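Local coordinates for protein Myo-inositol phosphohydrolase (Mitsuokella multacida, PDB 4WU3) that probably removes phosphate groups from inositol phosphates such as phytate, as a PTP-like inositol phosphatase, and binds inositol-(1,3,4,5)-tetrakisphosphate, at residues 365-370 / 571-576; 440-445 / 511-516; 551-556 / 601-606; 579-584 / 594-599. The protein carries 2 engineered substitutions. All blocks are in the same frame, centred on the assembly; numbering follows the deposited sequence.

Contact 1: residues 365-370 / 571-576; sequences TDVNVK and QYLLGG
A phenol oxygen, not a backbone carbonyl, receives the one hydrogen bond between these two segments: the amide of Asn368 donates to Tyr572 OH, with N to OH at 3.0 Å and an almost straight N-H...O angle of 173°. Tyr572 sits in the last turn of helix 564-573, which ends in a Schellman motif, and the partner segment 365-370 is part of the long loop between strand 357-358 and helix 385-388. The motif is identified by positive phi at Gly575 and by two bonds back into the turn, Gly576 N to Gln571 O and Gly575 N to Tyr572 O, both 2.9 Å long. At those backbone angles a side chain on Gly575 would be jammed against the preceding carbonyl oxygen.

Tyr572 projects its ring toward the loop because chi1 (169°) places CG opposite the backbone N, and the Asn368 amide arrives at the ring edge, near its plane. Val367 CG1 comes to the same rim, 4.2 Å from Tyr572 CE2. Arg364, just before the loop segment, bridges the two sides: it forms a cation-pi contact with Tyr572, bonds to the carbonyl of that residue and makes a salt bridge with Asp366.

The Asn368 side chain reaches forward in an Asx turn. Its OD1 accepts from Lys370 N at 3.0 Å, the donor standing 39° above the carbonyl plane. The apolar part of the contact is carried by the two branches of Val367, for while CG1 meets the tyrosine, CG2 lies 3.6 Å from Leu573 CD2.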
# COMPACT_ATOMS: atom_id res chain seq x y z
N THR A 365 -25.77 -1.63 -42.34
CA THR A 365 -24.79 -1.18 -43.33
C THR A 365 -23.59 -0.50 -42.68
O THR A 365 -22.70 -0.02 -43.37
CB THR A 365 -25.42 -0.18 -44.30
OG1 THR A 365 -25.90 0.95 -43.57
CG2 THR A 365 -26.56 -0.83 -45.06
N ASP A 366 -23.57 -0.46 -41.35
CA ASP A 366 -22.51 0.20 -40.61
C ASP A 366 -21.57 -0.80 -39.92
O ASP A 366 -21.11 -0.56 -38.80
CB ASP A 366 -23.10 1.16 -39.57
CG ASP A 366 -24.03 0.45 -38.58
OD1 ASP A 366 -25.15 0.05 -38.96
OD2 ASP A 366 -23.64 0.30 -37.41
N VAL A 367 -21.25 -1.88 -40.62
CA VAL A 367 -20.38 -2.93 -40.09
C VAL A 367 -19.01 -2.37 -39.67
O VAL A 367 -18.36 -1.65 -40.42
CB VAL A 367 -20.15 -4.05 -41.12
CG1 VAL A 367 -19.13 -5.06 -40.61
CG2 VAL A 367 -21.46 -4.75 -41.45
N ASN A 368 -18.60 -2.71 -38.45
CA ASN A 368 -17.26 -2.37 -37.96
C ASN A 368 -16.54 -3.65 -37.58
O ASN A 368 -16.79 -4.21 -36.52
CB ASN A 368 -17.35 -1.44 -36.75
CG ASN A 368 -15.99 -0.95 -36.28
OD1 ASN A 368 -14.95 -1.47 -36.68
ND2 ASN A 368 -16.00 0.05 -35.41
N VAL A 369 -15.66 -4.12 -38.46
CA VAL A 369 -14.99 -5.41 -38.27
C VAL A 369 -14.21 -5.44 -36.97
O VAL A 369 -14.00 -6.51 -36.39
CB VAL A 369 -14.03 -5.74 -39.43
CG1 VAL A 369 -13.29 -7.04 -39.17
CG2 VAL A 369 -14.81 -5.83 -40.74
N LYS A 370 -13.79 -4.28 -36.48
CA LYS A 370 -12.99 -4.23 -35.26
C LYS A 370 -13.82 -4.49 -34.01
O LYS A 370 -13.28 -4.77 -32.95
CB LYS A 370 -12.23 -2.91 -35.17
CG LYS A 370 -11.07 -2.87 -36.15
CD LYS A 370 -10.29 -1.58 -36.06
CE LYS A 370 -11.03 -0.45 -36.74
NZ LYS A 370 -10.24 0.81 -36.69
N GLN A 571 -26.59 -12.33 -36.01
CA GLN A 571 -27.13 -11.61 -34.85
C GLN A 571 -26.48 -10.21 -34.72
O GLN A 571 -27.13 -9.24 -34.31
CB GLN A 571 -26.96 -12.41 -33.55
CG GLN A 571 -27.83 -13.67 -33.47
CD GLN A 571 -29.29 -13.41 -33.76
OE1 GLN A 571 -29.84 -12.35 -33.43
NE2 GLN A 571 -29.94 -14.37 -34.39
N TYR A 572 -25.20 -10.11 -35.09
CA TYR A 572 -24.53 -8.82 -35.14
C TYR A 572 -25.11 -8.00 -36.28
O TYR A 572 -25.49 -6.83 -36.08
CB TYR A 572 -23.01 -8.98 -35.33
CG TYR A 572 -22.30 -7.67 -35.64
CD1 TYR A 572 -22.04 -6.76 -34.64
CD2 TYR A 572 -21.93 -7.35 -36.94
CE1 TYR A 572 -21.41 -5.56 -34.92
CE2 TYR A 572 -21.29 -6.15 -37.22
CZ TYR A 572 -21.04 -5.26 -36.20
OH TYR A 572 -20.40 -4.05 -36.46
N LEU A 573 -25.18 -8.60 -37.46
CA LEU A 573 -25.63 -7.88 -38.64
C LEU A 573 -27.04 -7.37 -38.46
O LEU A 573 -27.39 -6.32 -38.98
CB LEU A 573 -25.52 -8.75 -39.88
CG LEU A 573 -24.07 -8.99 -40.30
CD1 LEU A 573 -23.99 -10.00 -41.42
CD2 LEU A 573 -23.41 -7.69 -40.72
N LEU A 574 -27.86 -8.11 -37.72
CA LEU A 574 -29.25 -7.72 -37.56
C LEU A 574 -29.41 -6.59 -36.55
O LEU A 574 -30.51 -6.05 -36.41
CB LEU A 574 -30.11 -8.91 -37.14
CG LEU A 574 -30.29 -9.91 -38.28
CD1 LEU A 574 -30.69 -11.29 -37.78
CD2 LEU A 574 -31.32 -9.37 -39.27
N GLY A 575 -28.33 -6.23 -35.86
CA GLY A 575 -28.34 -5.09 -34.95
C GLY A 575 -27.93 -5.36 -33.51
O GLY A 575 -27.96 -4.44 -32.67
N GLY A 576 -27.54 -6.60 -33.21
CA GLY A 576 -26.95 -6.92 -31.91
C GLY A 576 -25.49 -6.50 -31.89
O GLY A 576 -25.00 -5.88 -32.83

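Contact 2: residues 440-445 / 511-516. With 4IP (inositol-(1,3,4,5)-tetrakisphosphate), chain F.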
# COMPACT_ATOMS: atom_id res chain seq x y z
N ARG A 440 -21.40 0.30 -12.10
CA ARG A 440 -21.41 -0.77 -13.12
C ARG A 440 -22.79 -1.35 -13.45
O ARG A 440 -22.90 -2.42 -14.04
CB ARG A 440 -20.48 -1.91 -12.71
CG ARG A 440 -19.01 -1.61 -12.91
CD ARG A 440 -18.16 -2.79 -12.46
NE ARG A 440 -16.75 -2.44 -12.38
CZ ARG A 440 -15.78 -3.31 -12.09
NH1 ARG A 440 -16.07 -4.59 -11.86
NH2 ARG A 440 -14.52 -2.89 -12.06
N ASP A 441 -23.84 -0.63 -13.08
CA ASP A 441 -25.21 -1.14 -13.21
C ASP A 441 -25.43 -2.48 -12.47
O ASP A 441 -26.19 -3.34 -12.91
CB ASP A 441 -25.61 -1.27 -14.68
CG ASP A 441 -27.13 -1.40 -14.87
OD1 ASP A 441 -27.87 -0.97 -13.97
OD2 ASP A 441 -27.57 -1.95 -15.91
N TRP A 442 -24.77 -2.65 -11.32
CA TRP A 442 -24.87 -3.89 -10.56
C TRP A 442 -25.70 -3.71 -9.28
O TRP A 442 -25.40 -4.30 -8.23
CB TRP A 442 -23.48 -4.44 -10.21
CG TRP A 442 -22.76 -5.03 -11.38
CD1 TRP A 442 -23.26 -5.23 -12.64
CD2 TRP A 442 -21.43 -5.55 -11.40
NE1 TRP A 442 -22.31 -5.80 -13.44
CE2 TRP A 442 -21.18 -6.02 -12.71
CE3 TRP A 442 -20.41 -5.64 -10.45
CZ2 TRP A 442 -19.96 -6.58 -13.08
CZ3 TRP A 442 -19.20 -6.20 -10.82
CH2 TRP A 442 -18.99 -6.66 -12.13
N GLY A 443 -26.75 -2.91 -9.38
CA GLY A 443 -27.65 -2.66 -8.26
C GLY A 443 -28.18 -3.90 -7.55
O GLY A 443 -28.46 -3.85 -6.36
N ASN A 444 -28.34 -5.00 -8.27
CA ASN A 444 -28.89 -6.22 -7.68
C ASN A 444 -27.94 -7.41 -7.78
O ASN A 444 -28.38 -8.57 -7.81
CB ASN A 444 -30.22 -6.57 -8.33
CG ASN A 444 -31.33 -5.67 -7.87
OD1 ASN A 444 -31.31 -5.18 -6.75
ND2 ASN A 444 -32.30 -5.42 -8.75
N LEU A 445 -26.65 -7.12 -7.80
CA LEU A 445 -25.64 -8.17 -7.83
C LEU A 445 -25.79 -9.10 -6.63
O LEU A 445 -25.87 -8.67 -5.49
CB LEU A 445 -24.24 -7.55 -7.83
CG LEU A 445 -23.11 -8.56 -8.02
CD1 LEU A 445 -23.06 -9.09 -9.45
CD2 LEU A 445 -21.77 -7.94 -7.64
N ASP A 511 -25.80 -7.32 -15.63
CA ASP A 511 -25.30 -6.52 -16.74
C ASP A 511 -23.79 -6.71 -16.93
O ASP A 511 -23.05 -6.91 -15.97
CB ASP A 511 -25.63 -5.05 -16.49
CG ASP A 511 -25.40 -4.19 -17.70
OD1 ASP A 511 -25.04 -4.72 -18.78
OD2 ASP A 511 -25.59 -2.97 -17.57
N HIS A 512 -23.37 -6.66 -18.20
CA HIS A 512 -21.96 -6.75 -18.61
C HIS A 512 -21.37 -8.17 -18.63
O HIS A 512 -20.28 -8.35 -19.15
CB HIS A 512 -21.06 -5.86 -17.75
CG HIS A 512 -21.53 -4.45 -17.64
ND1 HIS A 512 -21.50 -3.56 -18.70
CD2 HIS A 512 -22.07 -3.77 -16.60
CE1 HIS A 512 -21.99 -2.40 -18.32
NE2 HIS A 512 -22.35 -2.50 -17.05
N ILE A 513 -22.05 -9.15 -18.06
CA ILE A 513 -21.42 -10.46 -17.88
C ILE A 513 -22.17 -11.59 -18.57
O ILE A 513 -23.35 -11.48 -18.90
CB ILE A 513 -21.21 -10.83 -16.38
CG1 ILE A 513 -22.48 -11.35 -15.74
CG2 ILE A 513 -20.71 -9.63 -15.59
CD1 ILE A 513 -22.26 -11.84 -14.31
N TRP A 514 -21.44 -12.67 -18.82
CA TRP A 514 -22.02 -13.84 -19.45
C TRP A 514 -23.14 -14.37 -18.55
O TRP A 514 -22.94 -14.56 -17.36
CB TRP A 514 -20.95 -14.90 -19.67
CG TRP A 514 -21.50 -16.17 -20.17
CD1 TRP A 514 -21.64 -17.32 -19.46
CD2 TRP A 514 -22.02 -16.43 -21.48
NE1 TRP A 514 -22.21 -18.29 -20.25
CE2 TRP A 514 -22.46 -17.77 -21.49
CE3 TRP A 514 -22.16 -15.66 -22.63
CZ2 TRP A 514 -23.02 -18.35 -22.61
CZ3 TRP A 514 -22.72 -16.24 -23.75
CH2 TRP A 514 -23.14 -17.58 -23.73
N PRO A 515 -24.33 -14.58 -19.11
CA PRO A 515 -25.43 -15.08 -18.29
C PRO A 515 -25.02 -16.31 -17.47
O PRO A 515 -24.35 -17.19 -17.97
CB PRO A 515 -26.50 -15.44 -19.32
CG PRO A 515 -26.23 -14.52 -20.46
CD PRO A 515 -24.74 -14.37 -20.51
N SER A 516 -25.43 -16.35 -16.20
CA SER A 516 -25.06 -17.47 -15.34
C SER A 516 -25.70 -18.77 -15.82
O SER A 516 -26.70 -18.77 -16.54
CB SER A 516 -25.49 -17.18 -13.90
OG SER A 516 -26.89 -17.32 -13.75
C1 4IP F . -25.02 -3.31 -22.16
O1 4IP F . -26.05 -3.93 -22.92
C2 4IP F . -25.51 -1.98 -21.60
O2 4IP F . -25.98 -1.16 -22.66
C3 4IP F . -24.39 -1.23 -20.89
O3 4IP F . -24.89 0.03 -20.41
C4 4IP F . -23.19 -1.00 -21.80
O4 4IP F . -22.15 -0.37 -21.04
C5 4IP F . -22.70 -2.32 -22.36
O5 4IP F . -21.61 -2.11 -23.26
C6 4IP F . -23.82 -3.08 -23.07
O6 4IP F . -23.34 -4.34 -23.55
P1 4IP F . -27.22 -4.82 -22.25
O1P 4IP F . -26.52 -6.08 -21.81
O2P 4IP F . -28.19 -5.00 -23.39
O3P 4IP F . -27.76 -3.96 -21.14
P3 4IP F . -24.79 0.40 -18.85
O4P 4IP F . -23.39 -0.03 -18.46
O5P 4IP F . -25.90 -0.39 -18.20
O6P 4IP F . -24.98 1.90 -18.80
P4 4IP F . -21.40 0.97 -21.55
O7P 4IP F . -22.52 1.92 -21.92
O8P 4IP F . -20.63 1.40 -20.32
O9P 4IP F . -20.56 0.50 -22.71
P5 4IP F . -20.39 -3.16 -23.31
OPF 4IP F . -20.31 -3.75 -21.91
OPG 4IP F . -19.21 -2.29 -23.69
OPH 4IP F . -20.79 -4.16 -24.37
O HOH W 1 -27.40 -5.77 -13.53
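The indole of Trp442 meets Asp511 edge-on, while its two faces are occupied from its own segment: Arg440 CB lies 3.9 Å above one face and Leu445 CD1 over the opposite one, both toward the rim. At the edge, Trp442 NE1 donates to Asp511 O at 2.9 Å with an N-H...O angle of 160°, close to the indole plane though tilted from that of the carbonyl. Trp442 CZ2 touches Ile513 CG2 at 4.0 Å. The His512 ring has Asp511 CG over one face and Arg440 O at its edge.

A phenylalanine in place of Trp442 would probably leave the Asp511 carbonyl without its indole donor and take away the contact with Ile513 CG2, weakening the hold between the two loops. A water supports the same junction, donating to Asp441 O at 2.8 Å and accepting from Asp511 N.

The carboxylates of Asp441 and Asp511 cross at 88° between planes, their OD2 atoms 2.8 Å apart. Asp511 CG is anti to the backbone N (chi1 -168°), and this carries Asp511 OD2 to 2.7 Å from O5P of the bound inositol tetrakisphosphate. His512 ND1 adds a weak bond to OPF of the ligand, 3.4 Å long. Arg440 points elsewhere, its guanidinium forming a salt bridge with Asp287 of the second subunit.

Asp441, Asp511 and His512 line the ligand pocket, and Ser540, Ala544 and Arg546 of the phosphate-binding loop hold the same ligand. Two loops that follow strands 432-438 and 503-509 converge on the inositol phosphate pocket, probably the substrate site, of a PTP-like phosphatase domain.

Contact 3: residues 551-556 / 601-606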
# COMPACT_ATOMS: atom_id res chain seq x y z
N MET A 551 -30.32 -14.00 -27.67
CA MET A 551 -30.78 -14.21 -29.04
C MET A 551 -29.90 -15.24 -29.78
O MET A 551 -30.41 -16.10 -30.50
CB MET A 551 -30.84 -12.90 -29.82
CG MET A 551 -31.93 -11.96 -29.34
SD MET A 551 -31.80 -10.29 -30.01
CE MET A 551 -32.47 -10.58 -31.65
N ALA A 552 -28.58 -15.14 -29.60
CA ALA A 552 -27.64 -16.06 -30.22
C ALA A 552 -27.80 -17.48 -29.69
O ALA A 552 -27.66 -18.45 -30.43
CB ALA A 552 -26.22 -15.57 -30.01
N MET A 553 -28.09 -17.61 -28.40
CA MET A 553 -28.28 -18.94 -27.81
C MET A 553 -29.56 -19.61 -28.32
O MET A 553 -29.57 -20.81 -28.59
CB MET A 553 -28.32 -18.84 -26.28
CG MET A 553 -26.95 -18.74 -25.65
SD MET A 553 -27.04 -18.80 -23.86
CE MET A 553 -27.20 -17.06 -23.43
N TYR A 554 -30.63 -18.83 -28.43
CA TYR A 554 -31.88 -19.34 -28.96
C TYR A 554 -31.74 -19.68 -30.45
O TYR A 554 -32.18 -20.74 -30.88
CB TYR A 554 -32.98 -18.31 -28.73
CG TYR A 554 -34.37 -18.78 -29.11
CD1 TYR A 554 -34.87 -19.98 -28.63
CD2 TYR A 554 -35.18 -18.01 -29.92
CE1 TYR A 554 -36.13 -20.41 -28.96
CE2 TYR A 554 -36.46 -18.44 -30.25
CZ TYR A 554 -36.93 -19.64 -29.77
OH TYR A 554 -38.20 -20.06 -30.11
N ASP A 555 -31.13 -18.79 -31.22
CA ASP A 555 -30.86 -19.05 -32.63
C ASP A 555 -30.17 -20.41 -32.78
O ASP A 555 -30.62 -21.26 -33.55
CB ASP A 555 -30.01 -17.92 -33.21
CG ASP A 555 -30.02 -17.89 -34.75
OD1 ASP A 555 -30.60 -18.79 -35.40
OD2 ASP A 555 -29.44 -16.93 -35.32
N MET A 556 -29.08 -20.61 -32.04
CA MET A 556 -28.30 -21.85 -32.11
C MET A 556 -29.18 -23.04 -31.80
O MET A 556 -29.12 -24.07 -32.49
CB MET A 556 -27.17 -21.87 -31.08
CG MET A 556 -25.95 -21.08 -31.45
SD MET A 556 -24.77 -21.09 -30.08
CE MET A 556 -24.22 -19.40 -30.17
N HIS A 601 -15.44 -17.12 -24.69
CA HIS A 601 -15.16 -18.51 -24.37
C HIS A 601 -16.45 -19.30 -24.20
O HIS A 601 -16.61 -20.37 -24.79
CB HIS A 601 -14.36 -18.55 -23.06
CG HIS A 601 -13.77 -19.88 -22.75
ND1 HIS A 601 -14.15 -20.62 -21.66
CD2 HIS A 601 -12.79 -20.58 -23.36
CE1 HIS A 601 -13.45 -21.74 -21.62
NE2 HIS A 601 -12.62 -21.74 -22.64
N MET A 602 -17.37 -18.77 -23.40
CA MET A 602 -18.57 -19.50 -23.01
C MET A 602 -19.58 -19.63 -24.14
O MET A 602 -20.34 -20.60 -24.15
CB MET A 602 -19.23 -18.86 -21.79
CG MET A 602 -18.40 -18.95 -20.50
SD MET A 602 -17.98 -20.63 -20.01
CE MET A 602 -19.56 -21.26 -19.46
N ILE A 603 -19.62 -18.68 -25.08
CA ILE A 603 -20.57 -18.79 -26.18
C ILE A 603 -20.19 -19.95 -27.10
O ILE A 603 -21.06 -20.62 -27.66
CB ILE A 603 -20.71 -17.49 -26.99
CG1 ILE A 603 -21.89 -17.58 -27.97
CG2 ILE A 603 -19.44 -17.18 -27.76
CD1 ILE A 603 -23.24 -17.81 -27.32
N GLU A 604 -18.88 -20.20 -27.25
CA GLU A 604 -18.40 -21.39 -27.95
C GLU A 604 -18.78 -22.66 -27.22
O GLU A 604 -19.19 -23.64 -27.85
CB GLU A 604 -16.88 -21.38 -28.06
CG GLU A 604 -16.35 -20.45 -29.12
CD GLU A 604 -14.86 -20.58 -29.32
OE1 GLU A 604 -14.18 -21.11 -28.41
OE2 GLU A 604 -14.36 -20.15 -30.38
N LYS A 605 -18.61 -22.66 -25.90
CA LYS A 605 -19.01 -23.82 -25.12
C LYS A 605 -20.48 -24.09 -25.37
O LYS A 605 -20.88 -25.22 -25.67
CB LYS A 605 -18.71 -23.62 -23.64
CG LYS A 605 -17.24 -23.83 -23.31
CD LYS A 605 -16.99 -24.08 -21.83
CE LYS A 605 -15.56 -24.54 -21.60
NZ LYS A 605 -15.24 -24.77 -20.17
N PHE A 606 -21.30 -23.05 -25.29
CA PHE A 606 -22.73 -23.25 -25.44
C PHE A 606 -23.06 -23.81 -26.82
O PHE A 606 -23.98 -24.60 -26.95
CB PHE A 606 -23.50 -21.96 -25.18
CG PHE A 606 -24.97 -22.15 -25.23
CD1 PHE A 606 -25.66 -22.57 -24.11
CD2 PHE A 606 -25.68 -21.95 -26.41
CE1 PHE A 606 -27.01 -22.76 -24.15
CE2 PHE A 606 -27.04 -22.14 -26.46
CZ PHE A 606 -27.71 -22.55 -25.32
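Met553 and Phe606 join two nearly parallel helices of the PTP-like domain, 545-558, which follows the phosphate-binding loop, and 593-613. The axes of the two short segments approach to 10.9 Å with a signed crossing angle of -19°, and the side chains between them are buried and apolar.

Sulfur-aromatic contacts come first. Met553 SD stands over one face of the Phe606 ring, 3.9 Å from its centroid and 7° off the normal, whereas Met556 SD approaches the ring edge, 3.9 Å from Phe606 CD2. One ring thus makes two unlike Met-aromatic contacts. A chi1 of -176° sets CG anti to the backbone N and helps to direct the ring between the helices.

A CH-pi contact accompanies the face-on sulfur: Met553 CG lies 3.7 Å from the Phe606 centroid. Trp622 packs edge-to-face with Phe606, and Ile520 of helix 517-529 touches the Phe606 side chain. An alanine at Phe606 would probably cost both methionine sulfurs this ring contact, leaving Met553 with Trp514 beside it, and open a gap between the helices.

In aliphatic packing, Met553 CG is 4.2 Å from Ile603 CD1, and the bent end of Met556 presses closer, with CE at 3.4 Å from Ile603 CD1.

Contact 4: residues 579-584 / 594-599. With 4IP (inositol-(1,3,4,5)-tetrakisphosphate), chain F.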
# COMPACT_ATOMS: atom_id res chain seq x y z
N VAL A 579 -21.15 -11.32 -29.88
CA VAL A 579 -21.07 -11.91 -28.55
C VAL A 579 -19.65 -12.29 -28.18
O VAL A 579 -19.31 -12.31 -27.01
CB VAL A 579 -21.95 -13.17 -28.41
CG1 VAL A 579 -21.81 -13.77 -27.02
CG2 VAL A 579 -23.40 -12.85 -28.72
N ALA A 580 -18.82 -12.60 -29.18
CA ALA A 580 -17.47 -13.11 -28.91
C ALA A 580 -16.41 -12.03 -29.05
O ALA A 580 -15.22 -12.32 -29.21
CB ALA A 580 -17.14 -14.30 -29.82
N TYR A 581 -16.84 -10.77 -28.97
CA TYR A 581 -15.90 -9.65 -28.97
C TYR A 581 -14.91 -9.78 -27.82
O TYR A 581 -15.28 -10.11 -26.69
CB TYR A 581 -16.66 -8.32 -28.86
CG TYR A 581 -15.75 -7.12 -28.70
CD1 TYR A 581 -15.04 -6.60 -29.77
CD2 TYR A 581 -15.59 -6.50 -27.46
CE1 TYR A 581 -14.21 -5.50 -29.62
CE2 TYR A 581 -14.77 -5.40 -27.30
CZ TYR A 581 -14.08 -4.91 -28.38
OH TYR A 581 -13.26 -3.82 -28.20
N GLU A 582 -13.64 -9.52 -28.12
CA GLU A 582 -12.63 -9.42 -27.09
C GLU A 582 -11.83 -8.16 -27.35
O GLU A 582 -11.67 -7.75 -28.50
CB GLU A 582 -11.70 -10.64 -27.07
CG GLU A 582 -12.42 -11.97 -27.03
CD GLU A 582 -11.56 -13.07 -26.46
OE1 GLU A 582 -11.33 -14.08 -27.15
OE2 GLU A 582 -11.11 -12.94 -25.32
N ILE A 583 -11.34 -7.55 -26.27
CA ILE A 583 -10.51 -6.37 -26.38
C ILE A 583 -9.11 -6.80 -26.77
O ILE A 583 -8.47 -7.59 -26.08
CB ILE A 583 -10.44 -5.60 -25.06
CG1 ILE A 583 -11.83 -5.09 -24.70
CG2 ILE A 583 -9.44 -4.46 -25.16
CD1 ILE A 583 -11.90 -4.37 -23.37
N ALA A 584 -8.64 -6.28 -27.90
CA ALA A 584 -7.35 -6.65 -28.45
C ALA A 584 -6.21 -6.51 -27.42
O ALA A 584 -5.58 -7.50 -27.04
CB ALA A 584 -7.06 -5.81 -29.69
N ASP A 594 -11.81 -9.00 -19.06
CA ASP A 594 -12.00 -10.38 -18.59
C ASP A 594 -13.42 -10.88 -18.84
O ASP A 594 -13.62 -12.08 -19.05
CB ASP A 594 -11.69 -10.47 -17.09
CG ASP A 594 -10.22 -10.25 -16.77
OD1 ASP A 594 -9.36 -10.49 -17.66
OD2 ASP A 594 -9.91 -9.84 -15.62
N TYR A 595 -14.40 -9.98 -18.79
CA TYR A 595 -15.82 -10.37 -18.96
C TYR A 595 -16.20 -10.59 -20.42
O TYR A 595 -16.98 -11.50 -20.73
CB TYR A 595 -16.75 -9.37 -18.26
CG TYR A 595 -16.51 -9.30 -16.77
CD1 TYR A 595 -17.06 -10.25 -15.91
CD2 TYR A 595 -15.70 -8.32 -16.23
CE1 TYR A 595 -16.82 -10.21 -14.55
CE2 TYR A 595 -15.46 -8.27 -14.87
CZ TYR A 595 -16.01 -9.20 -14.03
OH TYR A 595 -15.74 -9.12 -12.68
N TYR A 596 -15.64 -9.78 -21.32
CA TYR A 596 -15.72 -10.06 -22.76
C TYR A 596 -15.06 -11.39 -23.09
O TYR A 596 -15.57 -12.18 -23.88
CB TYR A 596 -15.01 -8.98 -23.56
CG TYR A 596 -15.72 -7.65 -23.64
CD1 TYR A 596 -17.09 -7.58 -23.84
CD2 TYR A 596 -15.00 -6.46 -23.58
CE1 TYR A 596 -17.73 -6.35 -23.94
CE2 TYR A 596 -15.63 -5.23 -23.68
CZ TYR A 596 -17.00 -5.18 -23.85
OH TYR A 596 -17.63 -3.95 -23.96
N HIS A 597 -13.90 -11.64 -22.48
CA HIS A 597 -13.19 -12.88 -22.75
C HIS A 597 -14.01 -14.07 -22.32
O HIS A 597 -14.09 -15.09 -23.01
CB HIS A 597 -11.85 -12.91 -22.03
CG HIS A 597 -11.23 -14.27 -22.01
ND1 HIS A 597 -10.63 -14.83 -23.12
CD2 HIS A 597 -11.13 -15.19 -21.03
CE1 HIS A 597 -10.18 -16.03 -22.82
NE2 HIS A 597 -10.47 -16.28 -21.56
N GLN A 598 -14.62 -13.95 -21.15
CA GLN A 598 -15.45 -15.01 -20.62
C GLN A 598 -16.64 -15.25 -21.57
O GLN A 598 -17.06 -16.39 -21.78
CB GLN A 598 -15.91 -14.62 -19.21
CG GLN A 598 -16.91 -15.54 -18.55
CD GLN A 598 -17.04 -15.22 -17.08
OE1 GLN A 598 -17.27 -14.08 -16.69
NE2 GLN A 598 -16.89 -16.24 -16.24
N LYS A 599 -17.17 -14.19 -22.16
CA LYS A 599 -18.28 -14.37 -23.10
C LYS A 599 -17.81 -15.08 -24.36
O LYS A 599 -18.47 -15.99 -24.86
CB LYS A 599 -18.91 -13.03 -23.48
CG LYS A 599 -19.78 -12.41 -22.40
CD LYS A 599 -20.30 -11.08 -22.89
CE LYS A 599 -21.20 -10.39 -21.89
NZ LYS A 599 -21.48 -9.01 -22.37
C1 4IP F . -25.02 -3.31 -22.16
O1 4IP F . -26.05 -3.93 -22.92
C2 4IP F . -25.51 -1.98 -21.60
O2 4IP F . -25.98 -1.16 -22.66
C3 4IP F . -24.39 -1.23 -20.89
O3 4IP F . -24.89 0.03 -20.41
C4 4IP F . -23.19 -1.00 -21.80
O4 4IP F . -22.15 -0.37 -21.04
C5 4IP F . -22.70 -2.32 -22.36
O5 4IP F . -21.61 -2.11 -23.26
C6 4IP F . -23.82 -3.08 -23.07
O6 4IP F . -23.34 -4.34 -23.55
P1 4IP F . -27.22 -4.82 -22.25
O1P 4IP F . -26.52 -6.08 -21.81
O2P 4IP F . -28.19 -5.00 -23.39
O3P 4IP F . -27.76 -3.96 -21.14
P3 4IP F . -24.79 0.40 -18.85
O4P 4IP F . -23.39 -0.03 -18.46
O5P 4IP F . -25.90 -0.39 -18.20
O6P 4IP F . -24.98 1.90 -18.80
P4 4IP F . -21.40 0.97 -21.55
O7P 4IP F . -22.52 1.92 -21.92
O8P 4IP F . -20.63 1.40 -20.32
O9P 4IP F . -20.56 0.50 -22.71
P5 4IP F . -20.39 -3.16 -23.31
OPF 4IP F . -20.31 -3.75 -21.91
OPG 4IP F . -19.21 -2.29 -23.69
OPH 4IP F . -20.79 -4.16 -24.37
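The rings of Tyr581 and Tyr596 form a T-shaped pair: their planes stand 84° apart with centroids 5.0 Å from each other, and the edge of Tyr581 addresses the face of Tyr596. Tyr581 CD2 sits above the centre of that face, while Tyr581 CE2 comes to 3.7 Å from Tyr596 CE2. Tyr596 CG stands anti to its own carbonyl carbon, which helps to bring the ring against Tyr581. Ile583 crosses the same ring obliquely, with CG1 at 3.6 Å from Tyr596 CD2. Tyr596 CB rests 3.3 Å from Tyr581 O, which brings the loop close against helix 593-613. The phenol end of Tyr596, a pocket residue, faces the bound inositol tetrakisphosphate at a modelled separation too short to interpret.

One helix position further on, Glu582 and His597 run side by side. His597 ND1 donates to Glu582 OE2 at 2.9 Å with an N-H...O angle of 150°, meeting the syn side of the carboxylate 25° out of its plane. The other ring nitrogen, NE2, is hydrogen-bonded to Glu158.

The chemistry thus divides in two: aromatic and aliphatic packing probably helps to fix the ligand-facing tyrosine ring, and a histidine held between two carboxylates is probably biased toward its protonated form.

How the contacts relate
Contacts 2 and 3 are buried, whereas contacts 1 and 4 are partly exposed. Contacts 3 and 4 share helix 593-613, and Ile603 of contact 3 packs on Val579 of contact 4. Contact 1 joins contact 3 through Gln571 NE2 and Asp555 OD2, 2.8 Å apart and probably hydrogen-bonded, and Trp514 of contact 2 packs on Met602 and Ile603. Chemistry follows position. Contact 3, in the helical layer, is wholly apolar; contacts 2 and 4 both touch the ligand and combine aromatic rings with carboxylates and histidines; contact 1, whose centre lies about 29 Å from the centre of the chain, relies on one phenol bond and small aliphatic patches.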